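Local coordinates for probable secreted solute-binding lipoprotein (Streptomyces coelicolor, PDB 3I3V) that is probably the extracellular solute-binding component of a membrane transporter, a secreted lipoprotein that would capture its ligand between two lobes, at residues 53-58 against 77-82; 107-112 against 118-123; 190-195 against 353-358; 324-329 against 343-348. All coordinates share one frame; numbering follows the deposited sequence.

Interaction 1. Residues 53-58 against 77-82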
loop_
_atom_site.group_PDB
_atom_site.type_symbol
_atom_site.label_atom_id
_atom_site.label_comp_id
_atom_site.label_asym_id
_atom_site.label_seq_id
_atom_site.Cartn_x
_atom_site.Cartn_y
_atom_site.Cartn_z
ATOM N N GLN C 53 -52.283 34.557 10.584
ATOM C CA GLN C 53 -53.633 34.251 11.065
ATOM C C GLN C 53 -54.149 32.985 10.400
ATOM O O GLN C 53 -54.673 32.100 11.068
ATOM C CB GLN C 53 -54.616 35.404 10.760
ATOM C CG GLN C 53 -54.418 36.708 11.561
ATOM C CD GLN C 53 -53.187 37.533 11.148
ATOM O OE1 GLN C 53 -52.904 38.576 11.752
ATOM N NE2 GLN C 53 -52.458 37.075 10.126
ATOM N N VAL C 54 -54.006 32.910 9.078
ATOM C CA VAL C 54 -54.467 31.753 8.319
ATOM C C VAL C 54 -53.720 30.503 8.736
ATOM O O VAL C 54 -54.303 29.424 8.797
ATOM C CB VAL C 54 -54.262 31.950 6.811
ATOM C CG1 VAL C 54 -54.736 30.708 6.041
ATOM C CG2 VAL C 54 -55.014 33.185 6.356
ATOM N N TYR C 55 -52.426 30.645 9.015
ATOM C CA TYR C 55 -51.645 29.491 9.440
ATOM C C TYR C 55 -52.117 28.979 10.812
ATOM O O TYR C 55 -52.213 27.776 11.027
ATOM C CB TYR C 55 -50.159 29.832 9.512
ATOM C CG TYR C 55 -49.330 28.714 10.104
ATOM C CD1 TYR C 55 -48.997 27.590 9.355
ATOM C CD2 TYR C 55 -48.918 28.765 11.433
ATOM C CE1 TYR C 55 -48.278 26.542 9.916
ATOM C CE2 TYR C 55 -48.197 27.726 12.003
ATOM C CZ TYR C 55 -47.881 26.616 11.237
ATOM O OH TYR C 55 -47.168 25.593 11.808
ATOM N N GLU C 56 -52.408 29.889 11.737
ATOM C CA GLU C 56 -52.862 29.479 13.068
ATOM C C GLU C 56 -54.207 28.758 12.995
ATOM O O GLU C 56 -54.448 27.787 13.713
ATOM C CB GLU C 56 -52.927 30.696 14.001
ATOM C CG GLU C 56 -51.550 31.289 14.231
ATOM C CD GLU C 56 -51.548 32.508 15.129
ATOM O OE1 GLU C 56 -52.638 32.919 15.581
ATOM O OE2 GLU C 56 -50.450 33.054 15.381
ATOM N N THR C 57 -55.079 29.212 12.106
ATOM C CA THR C 57 -56.366 28.553 11.953
ATOM C C THR C 57 -56.140 27.140 11.406
ATOM O O THR C 57 -56.863 26.210 11.759
ATOM C CB THR C 57 -57.274 29.320 10.991
ATOM O OG1 THR C 57 -57.383 30.682 11.423
ATOM C CG2 THR C 57 -58.655 28.682 10.953
ATOM N N SER C 58 -55.139 26.978 10.544
ATOM C CA SER C 58 -54.827 25.664 9.978
ATOM C C SER C 58 -54.167 24.766 11.014
ATOM O O SER C 58 -54.379 23.562 11.021
ATOM C CB SER C 58 -53.884 25.791 8.779
ATOM O OG SER C 58 -54.586 26.159 7.607
ATOM N N LEU C 77 -43.639 35.909 16.498
ATOM C CA LEU C 77 -42.682 35.971 17.589
ATOM C C LEU C 77 -43.158 35.055 18.727
ATOM O O LEU C 77 -42.384 34.674 19.604
ATOM C CB LEU C 77 -42.599 37.417 18.075
ATOM C CG LEU C 77 -41.291 38.137 18.400
ATOM C CD1 LEU C 77 -40.116 37.534 17.679
ATOM C CD2 LEU C 77 -41.471 39.603 18.018
ATOM N N ALA C 78 -44.438 34.697 18.688
ATOM C CA ALA C 78 -45.048 33.851 19.711
ATOM C C ALA C 78 -45.199 32.387 19.314
ATOM O O ALA C 78 -45.618 31.575 20.130
ATOM C CB ALA C 78 -46.424 34.406 20.088
ATOM N N TRP C 79 -44.862 32.048 18.076
ATOM C CA TRP C 79 -45.004 30.672 17.602
ATOM C C TRP C 79 -44.092 29.646 18.251
ATOM O O TRP C 79 -44.518 28.533 18.531
ATOM C CB TRP C 79 -44.792 30.603 16.083
ATOM C CG TRP C 79 -45.932 31.146 15.274
ATOM C CD1 TRP C 79 -47.140 31.591 15.744
ATOM C CD2 TRP C 79 -46.005 31.228 13.844
ATOM N NE1 TRP C 79 -47.957 31.934 14.697
ATOM C CE2 TRP C 79 -47.286 31.724 13.520
ATOM C CE3 TRP C 79 -45.110 30.932 12.807
ATOM C CZ2 TRP C 79 -47.698 31.929 12.196
ATOM C CZ3 TRP C 79 -45.523 31.136 11.491
ATOM C CH2 TRP C 79 -46.803 31.630 11.201
ATOM N N THR C 80 -42.839 30.016 18.473
ATOM C CA THR C 80 -41.871 29.089 19.035
ATOM C C THR C 80 -42.191 28.626 20.450
ATOM O O THR C 80 -42.187 27.432 20.725
ATOM C CB THR C 80 -40.446 29.687 19.021
ATOM O OG1 THR C 80 -40.129 30.129 17.696
ATOM C CG2 THR C 80 -39.423 28.642 19.430
ATOM N N ASP C 81 -42.485 29.556 21.347
ATOM C CA ASP C 81 -42.769 29.163 22.716
ATOM C C ASP C 81 -44.014 28.294 22.873
ATOM O O ASP C 81 -43.998 27.346 23.654
ATOM C CB ASP C 81 -42.871 30.389 23.617
ATOM C CG ASP C 81 -42.757 30.031 25.082
ATOM O OD1 ASP C 81 -41.711 29.462 25.462
ATOM O OD2 ASP C 81 -43.704 30.317 25.848
ATOM N N VAL C 82 -45.087 28.597 22.141
ATOM C CA VAL C 82 -46.298 27.782 22.253
ATOM C C VAL C 82 -46.244 26.511 21.410
ATOM O O VAL C 82 -47.111 25.653 21.525
ATOM C CB VAL C 82 -47.574 28.567 21.861
ATOM C CG1 VAL C 82 -47.748 29.757 22.779
ATOM C CG2 VAL C 82 -47.500 29.000 20.408
#

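Interaction 2. Residues 107-112 against 118-123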
loop_
_atom_site.group_PDB
_atom_site.type_symbol
_atom_site.label_atom_id
_atom_site.label_comp_id
_atom_site.label_asym_id
_atom_site.label_seq_id
_atom_site.Cartn_x
_atom_site.Cartn_y
_atom_site.Cartn_z
ATOM N N ALA C 107 -28.114 34.901 15.187
ATOM C CA ALA C 107 -28.318 35.392 16.540
ATOM C C ALA C 107 -29.686 36.053 16.674
ATOM O O ALA C 107 -30.438 35.779 17.618
ATOM C CB ALA C 107 -27.222 36.381 16.902
ATOM N N ASP C 108 -30.007 36.924 15.722
ATOM C CA ASP C 108 -31.280 37.635 15.744
ATOM C C ASP C 108 -32.484 36.705 15.601
ATOM O O ASP C 108 -33.610 37.084 15.949
ATOM C CB ASP C 108 -31.309 38.709 14.645
ATOM C CG ASP C 108 -30.390 39.895 14.947
ATOM O OD1 ASP C 108 -30.431 40.885 14.186
ATOM O OD2 ASP C 108 -29.625 39.838 15.931
ATOM N N TRP C 109 -32.255 35.495 15.091
ATOM C CA TRP C 109 -33.343 34.529 14.921
ATOM C C TRP C 109 -33.402 33.516 16.067
ATOM O O TRP C 109 -34.179 32.557 16.005
ATOM C CB TRP C 109 -33.214 33.765 13.596
ATOM C CG TRP C 109 -33.834 34.444 12.406
ATOM C CD1 TRP C 109 -33.194 35.211 11.472
ATOM C CD2 TRP C 109 -35.214 34.394 12.003
ATOM N NE1 TRP C 109 -34.082 35.633 10.515
ATOM C CE2 TRP C 109 -35.330 35.152 10.817
ATOM C CE3 TRP C 109 -36.362 33.787 12.532
ATOM C CZ2 TRP C 109 -36.549 35.315 10.143
ATOM C CZ3 TRP C 109 -37.580 33.948 11.857
ATOM C CH2 TRP C 109 -37.660 34.710 10.678
ATOM N N THR C 110 -32.581 33.733 17.097
ATOM C CA THR C 110 -32.522 32.858 18.274
ATOM C C THR C 110 -33.181 33.565 19.456
ATOM O O THR C 110 -32.901 34.735 19.708
ATOM C CB THR C 110 -31.068 32.544 18.671
ATOM O OG1 THR C 110 -30.377 31.961 17.558
ATOM C CG2 THR C 110 -31.035 31.582 19.853
ATOM N N ASP C 111 -34.047 32.854 20.178
ATOM C CA ASP C 111 -34.737 33.437 21.328
ATOM C C ASP C 111 -33.929 33.271 22.614
ATOM O O ASP C 111 -32.768 32.863 22.573
ATOM C CB ASP C 111 -36.130 32.811 21.514
ATOM C CG ASP C 111 -36.076 31.322 21.845
ATOM O OD1 ASP C 111 -35.036 30.853 22.356
ATOM O OD2 ASP C 111 -37.085 30.619 21.606
ATOM N N ASP C 112 -34.557 33.584 23.746
ATOM C CA ASP C 112 -33.917 33.486 25.058
ATOM C C ASP C 112 -33.503 32.071 25.449
ATOM O O ASP C 112 -32.490 31.890 26.124
ATOM C CB ASP C 112 -34.839 34.040 26.148
ATOM C CG ASP C 112 -35.075 35.527 26.012
ATOM O OD1 ASP C 112 -34.367 36.164 25.203
ATOM O OD2 ASP C 112 -35.959 36.062 26.720
ATOM N N ALA C 118 -36.520 30.076 13.140
ATOM C CA ALA C 118 -36.591 29.650 11.746
ATOM C C ALA C 118 -35.257 29.687 11.022
ATOM O O ALA C 118 -34.257 30.136 11.566
ATOM C CB ALA C 118 -37.599 30.525 11.003
ATOM N N PHE C 119 -35.247 29.184 9.792
ATOM C CA PHE C 119 -34.041 29.217 8.975
ATOM C C PHE C 119 -34.023 30.613 8.362
ATOM O O PHE C 119 -34.947 30.992 7.643
ATOM C CB PHE C 119 -34.104 28.172 7.848
ATOM C CG PHE C 119 -33.844 26.755 8.286
ATOM C CD1 PHE C 119 -34.869 25.962 8.774
ATOM C CD2 PHE C 119 -32.575 26.198 8.157
ATOM C CE1 PHE C 119 -34.639 24.633 9.122
ATOM C CE2 PHE C 119 -32.340 24.868 8.505
ATOM C CZ PHE C 119 -33.373 24.087 8.987
ATOM N N PRO C 120 -32.983 31.404 8.652
ATOM C CA PRO C 120 -32.941 32.748 8.077
ATOM C C PRO C 120 -32.791 32.660 6.559
ATOM O O PRO C 120 -32.275 31.674 6.031
ATOM C CB PRO C 120 -31.714 33.372 8.743
ATOM C CG PRO C 120 -31.612 32.626 10.045
ATOM C CD PRO C 120 -31.872 31.210 9.591
ATOM N N TYR C 121 -33.261 33.681 5.851
ATOM C CA TYR C 121 -33.146 33.677 4.400
ATOM C C TYR C 121 -33.089 35.083 3.834
ATOM O O TYR C 121 -32.082 35.457 3.246
ATOM C CB TYR C 121 -34.301 32.885 3.784
ATOM C CG TYR C 121 -33.953 32.274 2.444
ATOM C CD1 TYR C 121 -32.811 31.492 2.294
ATOM C CD2 TYR C 121 -34.764 32.472 1.333
ATOM C CE1 TYR C 121 -32.485 30.924 1.074
ATOM C CE2 TYR C 121 -34.448 31.909 0.104
ATOM C CZ TYR C 121 -33.304 31.134 -0.018
ATOM O OH TYR C 121 -32.973 30.581 -1.234
ATOM N N PHE C 122 -34.149 35.867 4.012
ATOM C CA PHE C 122 -34.162 37.235 3.494
ATOM C C PHE C 122 -33.642 38.270 4.486
ATOM O O PHE C 122 -33.804 38.135 5.705
ATOM C CB PHE C 122 -35.575 37.615 3.036
ATOM C CG PHE C 122 -35.932 37.086 1.675
ATOM C CD1 PHE C 122 -35.142 36.124 1.059
ATOM C CD2 PHE C 122 -37.063 37.548 1.007
ATOM C CE1 PHE C 122 -35.467 35.629 -0.193
ATOM C CE2 PHE C 122 -37.396 37.056 -0.251
ATOM C CZ PHE C 122 -36.589 36.089 -0.853
ATOM N N ALA C 123 -33.015 39.311 3.955
ATOM C CA ALA C 123 -32.467 40.368 4.791
ATOM C C ALA C 123 -32.656 41.724 4.131
ATOM O O ALA C 123 -33.200 41.820 3.030
ATOM C CB ALA C 123 -30.983 40.123 5.044
HETATM O O HOH W 1 -34.427 35.599 7.149
#

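Interaction 3. Residues 190-195 against 353-358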
loop_
_atom_site.group_PDB
_atom_site.type_symbol
_atom_site.label_atom_id
_atom_site.label_comp_id
_atom_site.label_asym_id
_atom_site.label_seq_id
_atom_site.Cartn_x
_atom_site.Cartn_y
_atom_site.Cartn_z
ATOM N N GLU C 190 -28.330 48.393 23.539
ATOM C CA GLU C 190 -28.950 49.597 24.083
ATOM C C GLU C 190 -30.162 50.031 23.280
ATOM O O GLU C 190 -31.183 50.408 23.846
ATOM C CB GLU C 190 -27.928 50.730 24.145
ATOM C CG GLU C 190 -26.961 50.587 25.299
ATOM C CD GLU C 190 -25.664 51.333 25.083
ATOM O OE1 GLU C 190 -24.878 51.430 26.047
ATOM O OE2 GLU C 190 -25.423 51.811 23.953
ATOM N N ALA C 191 -30.041 49.984 21.958
ATOM C CA ALA C 191 -31.142 50.360 21.082
ATOM C C ALA C 191 -32.273 49.371 21.330
ATOM O O ALA C 191 -33.449 49.728 21.284
ATOM C CB ALA C 191 -30.699 50.308 19.621
ATOM N N ARG C 192 -31.900 48.125 21.603
ATOM C CA ARG C 192 -32.863 47.060 21.872
ATOM C C ARG C 192 -33.726 47.450 23.075
ATOM O O ARG C 192 -34.952 47.337 23.038
ATOM C CB ARG C 192 -32.129 45.753 22.185
ATOM C CG ARG C 192 -32.645 44.537 21.439
ATOM C CD ARG C 192 -31.959 44.398 20.089
ATOM N NE ARG C 192 -30.562 43.987 20.209
ATOM C CZ ARG C 192 -30.166 42.770 20.567
ATOM N NH1 ARG C 192 -31.062 41.831 20.841
ATOM N NH2 ARG C 192 -28.870 42.488 20.645
ATOM N N HIS C 193 -33.071 47.900 24.142
ATOM C CA HIS C 193 -33.767 48.318 25.357
ATOM C C HIS C 193 -34.575 49.596 25.122
ATOM O O HIS C 193 -35.734 49.687 25.532
ATOM C CB HIS C 193 -32.763 48.550 26.500
ATOM C CG HIS C 193 -33.334 49.315 27.659
ATOM N ND1 HIS C 193 -34.403 48.859 28.400
ATOM C CD2 HIS C 193 -33.009 50.524 28.175
ATOM C CE1 HIS C 193 -34.713 49.755 29.321
ATOM N NE2 HIS C 193 -33.883 50.775 29.206
ATOM N N VAL C 194 -33.958 50.577 24.464
ATOM C CA VAL C 194 -34.634 51.843 24.189
ATOM C C VAL C 194 -35.956 51.647 23.449
ATOM O O VAL C 194 -36.996 52.103 23.915
ATOM C CB VAL C 194 -33.735 52.804 23.363
ATOM C CG1 VAL C 194 -34.478 54.090 23.056
ATOM C CG2 VAL C 194 -32.476 53.119 24.132
ATOM N N TYR C 195 -35.928 50.958 22.312
ATOM C CA TYR C 195 -37.145 50.758 21.529
ATOM C C TYR C 195 -38.111 49.706 22.035
ATOM O O TYR C 195 -39.231 49.624 21.546
ATOM C CB TYR C 195 -36.782 50.495 20.065
ATOM C CG TYR C 195 -36.331 51.763 19.406
ATOM C CD1 TYR C 195 -37.264 52.680 18.922
ATOM C CD2 TYR C 195 -34.982 52.127 19.405
ATOM C CE1 TYR C 195 -36.870 53.930 18.468
ATOM C CE2 TYR C 195 -34.580 53.377 18.957
ATOM C CZ TYR C 195 -35.533 54.272 18.496
ATOM O OH TYR C 195 -35.156 55.523 18.101
ATOM N N GLN C 353 -23.205 48.856 11.336
ATOM C CA GLN C 353 -24.587 48.391 11.412
ATOM C C GLN C 353 -25.329 48.920 12.618
ATOM O O GLN C 353 -24.801 48.892 13.730
ATOM C CB GLN C 353 -24.657 46.866 11.529
ATOM C CG GLN C 353 -24.195 46.045 10.360
ATOM C CD GLN C 353 -24.369 44.563 10.637
ATOM O OE1 GLN C 353 -25.471 44.103 10.956
ATOM N NE2 GLN C 353 -23.283 43.806 10.522
ATOM N N VAL C 354 -26.553 49.390 12.402
ATOM C CA VAL C 354 -27.399 49.820 13.506
ATOM C C VAL C 354 -28.670 48.991 13.371
ATOM O O VAL C 354 -28.890 48.334 12.354
ATOM C CB VAL C 354 -27.715 51.328 13.490
ATOM C CG1 VAL C 354 -26.432 52.107 13.711
ATOM C CG2 VAL C 354 -28.391 51.724 12.190
ATOM N N LEU C 355 -29.520 49.021 14.380
ATOM C CA LEU C 355 -30.695 48.183 14.327
ATOM C C LEU C 355 -32.004 48.738 13.766
ATOM O O LEU C 355 -32.233 49.954 13.730
ATOM C CB LEU C 355 -30.889 47.580 15.727
ATOM C CG LEU C 355 -32.179 47.575 16.530
ATOM C CD1 LEU C 355 -31.923 46.814 17.819
ATOM C CD2 LEU C 355 -32.616 48.996 16.846
ATOM N N LEU C 356 -32.833 47.815 13.277
ATOM C CA LEU C 356 -34.155 48.127 12.747
ATOM C C LEU C 356 -35.100 47.873 13.928
ATOM O O LEU C 356 -35.309 46.735 14.328
ATOM C CB LEU C 356 -34.517 47.196 11.590
ATOM C CG LEU C 356 -35.970 47.389 11.122
ATOM C CD1 LEU C 356 -36.137 48.804 10.621
ATOM C CD2 LEU C 356 -36.335 46.391 10.031
ATOM N N PRO C 357 -35.692 48.936 14.488
ATOM C CA PRO C 357 -36.607 48.855 15.636
ATOM C C PRO C 357 -37.847 47.961 15.531
ATOM O O PRO C 357 -38.285 47.394 16.528
ATOM C CB PRO C 357 -36.986 50.318 15.874
ATOM C CG PRO C 357 -35.815 51.082 15.304
ATOM C CD PRO C 357 -35.554 50.328 14.037
ATOM N N ASP C 358 -38.399 47.846 14.330
ATOM C CA ASP C 358 -39.619 47.080 14.075
ATOM C C ASP C 358 -39.960 45.891 14.971
ATOM O O ASP C 358 -41.004 45.876 15.618
ATOM C CB ASP C 358 -39.631 46.640 12.620
ATOM C CG ASP C 358 -39.737 47.811 11.675
ATOM O OD1 ASP C 358 -39.190 48.878 12.008
ATOM O OD2 ASP C 358 -40.356 47.666 10.605
#

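Interaction 4. Residues 324-329 against 343-348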
loop_
_atom_site.group_PDB
_atom_site.type_symbol
_atom_site.label_atom_id
_atom_site.label_comp_id
_atom_site.label_asym_id
_atom_site.label_seq_id
_atom_site.Cartn_x
_atom_site.Cartn_y
_atom_site.Cartn_z
ATOM N N GLY C 324 -32.252 40.829 -6.865
ATOM C CA GLY C 324 -31.650 41.950 -6.158
ATOM C C GLY C 324 -31.999 41.956 -4.678
ATOM O O GLY C 324 -32.217 43.014 -4.077
ATOM N N ARG C 325 -32.042 40.764 -4.089
ATOM C CA ARG C 325 -32.375 40.595 -2.681
ATOM C C ARG C 325 -31.137 40.539 -1.809
ATOM O O ARG C 325 -30.124 39.934 -2.186
ATOM C CB ARG C 325 -33.126 39.279 -2.470
ATOM C CG ARG C 325 -34.461 39.168 -3.152
ATOM C CD ARG C 325 -35.599 39.520 -2.220
ATOM N NE ARG C 325 -35.763 40.954 -2.022
ATOM C CZ ARG C 325 -35.883 41.842 -3.006
ATOM N NH1 ARG C 325 -35.842 41.448 -4.272
ATOM N NH2 ARG C 325 -36.084 43.124 -2.723
ATOM N N ASP C 326 -31.216 41.165 -0.643
ATOM C CA ASP C 326 -30.116 41.090 0.301
ATOM C C ASP C 326 -30.472 39.797 1.037
ATOM O O ASP C 326 -31.657 39.519 1.264
ATOM C CB ASP C 326 -30.129 42.277 1.258
ATOM C CG ASP C 326 -29.921 43.603 0.546
ATOM O OD1 ASP C 326 -28.940 43.716 -0.231
ATOM O OD2 ASP C 326 -30.732 44.526 0.773
HETATM N N MSE C 327 -29.465 39.008 1.398
HETATM C CA MSE C 327 -29.709 37.725 2.055
HETATM C C MSE C 327 -29.141 37.618 3.459
HETATM O O MSE C 327 -28.222 38.346 3.822
HETATM C CB MSE C 327 -29.120 36.588 1.208
HETATM C CG MSE C 327 -29.607 36.549 -0.229
HETATM SE SE MSE C 327 -31.490 36.186 -0.361
HETATM C CE MSE C 327 -31.419 34.269 -0.154
ATOM N N ALA C 328 -29.696 36.691 4.236
ATOM C CA ALA C 328 -29.239 36.444 5.597
ATOM C C ALA C 328 -28.173 35.353 5.603
ATOM O O ALA C 328 -27.675 34.990 6.662
ATOM C CB ALA C 328 -30.400 36.031 6.476
ATOM N N LEU C 329 -27.830 34.826 4.425
ATOM C CA LEU C 329 -26.815 33.778 4.320
ATOM C C LEU C 329 -25.567 34.292 3.606
ATOM O O LEU C 329 -25.622 35.286 2.876
ATOM C CB LEU C 329 -27.370 32.576 3.548
ATOM C CG LEU C 329 -28.765 32.074 3.934
ATOM C CD1 LEU C 329 -29.160 30.915 3.029
ATOM C CD2 LEU C 329 -28.771 31.643 5.387
ATOM N N ALA C 343 -23.945 47.985 -4.924
ATOM C CA ALA C 343 -22.989 48.866 -4.240
ATOM C C ALA C 343 -23.203 48.850 -2.718
ATOM O O ALA C 343 -22.241 48.909 -1.942
ATOM C CB ALA C 343 -23.113 50.298 -4.772
ATOM N N ALA C 344 -24.457 48.776 -2.285
ATOM C CA ALA C 344 -24.741 48.731 -0.854
ATOM C C ALA C 344 -24.186 47.427 -0.272
ATOM O O ALA C 344 -23.644 47.400 0.835
ATOM C CB ALA C 344 -26.246 48.817 -0.613
ATOM N N GLN C 345 -24.329 46.344 -1.029
ATOM C CA GLN C 345 -23.849 45.040 -0.587
ATOM C C GLN C 345 -22.334 44.999 -0.467
ATOM O O GLN C 345 -21.801 44.317 0.410
ATOM C CB GLN C 345 -24.311 43.945 -1.557
ATOM C CG GLN C 345 -25.787 43.608 -1.454
ATOM C CD GLN C 345 -26.271 42.773 -2.611
ATOM O OE1 GLN C 345 -25.549 42.553 -3.579
ATOM N NE2 GLN C 345 -27.508 42.311 -2.523
ATOM N N ARG C 346 -21.654 45.735 -1.349
ATOM C CA ARG C 346 -20.193 45.783 -1.368
ATOM C C ARG C 346 -19.588 46.664 -0.284
ATOM O O ARG C 346 -18.365 46.766 -0.170
ATOM C CB ARG C 346 -19.685 46.237 -2.740
ATOM C CG ARG C 346 -19.722 45.149 -3.805
ATOM C CD ARG C 346 -18.792 45.483 -4.967
ATOM N NE ARG C 346 -19.505 45.935 -6.159
ATOM C CZ ARG C 346 -19.737 45.177 -7.230
ATOM N NH1 ARG C 346 -19.312 43.917 -7.268
ATOM N NH2 ARG C 346 -20.389 45.684 -8.269
ATOM N N LEU C 347 -20.447 47.305 0.500
ATOM C CA LEU C 347 -20.010 48.153 1.605
ATOM C C LEU C 347 -19.483 47.210 2.692
ATOM O O LEU C 347 -20.112 46.197 2.994
ATOM C CB LEU C 347 -21.203 48.965 2.130
ATOM C CG LEU C 347 -21.274 50.489 1.966
ATOM C CD1 LEU C 347 -20.568 50.949 0.705
ATOM C CD2 LEU C 347 -22.744 50.905 1.959
ATOM N N GLY C 348 -18.338 47.535 3.283
ATOM C CA GLY C 348 -17.792 46.659 4.305
ATOM C C GLY C 348 -17.700 47.233 5.706
ATOM O O GLY C 348 -18.705 47.598 6.309
#

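Interaction 1. Residues 53-58 against 77-82
Glu56 grips the indole N-H of Trp79. NE1 of Trp79 lies 2.8 Å from OE2 of Glu56, and the bond is nearly straight at 164°. OE2 sits in the indole plane and uses its anti lone pair, the one turned away from OE1. The chain of Glu56 is extended beyond CG (chi2 179°), which carries the carboxylate out to the tryptophan edge. Tyr55 comes over one face of the same indole. Its CD2 is 3.5 Å from CZ2 of Trp79 and 3.6 Å from CH2, near the rim of the ring. The two ring planes are inclined at 46°, so the aromatic pair is oblique.

Neighbours fix both groups. Glu56 OE1 forms a salt bridge with Lys75, and Tyr55 OH is hydrogen-bonded to Ala84 O. Val68 of strand 67-70 touches both aromatic side chains, and Trp291 meets Trp79 edge to face. Helix 51-60 links the parallel strands 41-46 and 67-70, with strand 9-14 between them. The contact thus joins the helix of a beta-alpha-beta crossover to the loop and short helix that follow its second strand, within one alpha/beta lobe of a solute-binding protein.

Interaction 2. Residues 107-112 against 118-123
The torsions of Trp109 (chi1 -86°, chi2 97°) swing its indole out toward Ala118 and Pro120. Chi2 sets the indole across the plane of CA, CB and CG, with one face turned to the proline. Pro120 approaches the pyrrole end of the indole. Its CG is 3.3 Å from CD1 of Trp109, a tight apolar contact, and its CB is 3.7 Å from NE1. Pro120 CA lies over one ring face, displaced toward the rim. Ala118 meets the other end of the indole. The methyl CB is 3.5 Å from CZ3 of Trp109 and approaches obliquely.

Trp109 is where the chain leaves helix 103-108. A backbone bond joins it to Arg117, just before Ala118. Residues 118-123 then run from one sheet to another. Phe119 has a backbone bond to Phe290 of strand 289-292, while Ala123 is bonded to Asp326 in the second sheet. Such a passage between sheets is consistent with the two-lobed fold of solute-binding proteins, in which connecting chains join the lobes.

The polar edge of Trp109 is held separately. The single N-H at NE1 goes mainly to Tyr285 O. It reaches a water molecule only weakly, with NE1 3.4 Å from the water oxygen. That oxygen accepts a shorter bond from Tyr121 N at 2.6 Å. The same water is 3.0 Å from Phe122 O, to which it may donate.

Interaction 3. Residues 190-195 against 353-358
Arg192 reaches Leu355 with the middle of its side chain. The contact lays helix 188-197 against the chain leaving strand 352-354, in an alpha/beta lobe of the solute-binding fold. At CB the arginine points away from the other segment. The chain then bends at chi2 (87°) and again at chi3 (71°), which folds it back. CD now lies 3.3 Å from CD1 of Leu355, a close approach of two aliphatic groups. NE is 3.9 Å from the same methyl, and its N-H is hydrogen-bonded to Gln188 O. At the tip, NH2 forms a salt bridge with Asp189. The charged end is therefore held by its own helix region, and the aliphatic part does the packing.

The second branch of Leu355 goes to the neighbouring residue of the helix. Its CD2 is 3.6 Å from CB of Ala191. Leu355 thus sits against two consecutive residues, CD1 mainly on Arg192 and CD2 on Ala191.

One turn further along the helix, Tyr195 takes up Pro357. The two side chains lie side by side and point the same way. Pro357 CB is 3.9 Å from CD1 of Tyr195. Helix 172-182 closes on the same group, with Ala179 touching both Tyr195 and Pro357, and Phe200 packs edge to face with the tyrosine. The proline offers a CH-pi contact: its CG stands 4.1 Å from the centroid of the Tyr195 ring, only 8° off the ring normal.

Interaction 4. Residues 324-329 against 343-348
One hydrogen bond carries the contact between Asp326 and Gln345. NE2 of Gln345 donates to OD1 of Asp326 over 3.0 Å, at an angle of 157°. The acceptor lies close to the amide plane. The donor meets OD1 on its anti side but 27° out of the carboxylate plane, and the two flat groups are steeply turned against each other. Gln345 reaches across because its chain is extended beyond CG (chi2 167°).

Weaker contacts accompany this bond. Gln345 CG is 3.4 Å from OD1 of Asp326, so the side chain also rests on the acceptor oxygen with its aliphatic part. NE2 of Gln345 is 3.6 Å from Arg325 O, a looser polar approach.

Further hydrogen bonds anchor both partners from outside. OD2 of Asp326 accepts from Asn125 N and is also hydrogen-bonded to Ser249 OG. The buried carboxylate thus has partners at both oxygens, which would be expected to stabilise its negative charge. OE1 of Gln345 accepts from Ser335 N, which is consistent with the amide being held with NE2 toward the aspartate.

Asp326 belongs to the short strand 326-327, antiparallel to strand 122-131. Both lie in a mixed sheet of the alpha/beta solute-binding fold, and the bond ties the end of helix 339-345 to the short strand. Met327, a selenomethionine, packs on helix 313-323 through Val316, Phe319 and Val320. Helix 339-345 touches the sheet through Ala344 on Pro127 of strand 122-131 and Ala343 on Val265 of strand 263-266.

Interactions 1, 2 and 3 are buried, while interaction 4 is only partly so. Interactions 1 and 2 adjoin, with Thr80 packing on Asp111. Both centre on a tryptophan, but interaction 1 adds a direct bond to a carboxylate, whereas interaction 2 is apolar with a water at its edge. Interactions 2 and 4 share a sheet: strands 122-131 and 326-327 are neighbours, probably bonded through Tyr121 O with Ala328 N and Ala123 N with Asp326 O. Interaction 3 reaches that sheet through strand 352-354 and is apolar between its segments. Interaction 4, nested in the loop that interaction 3 closes, is instead polar.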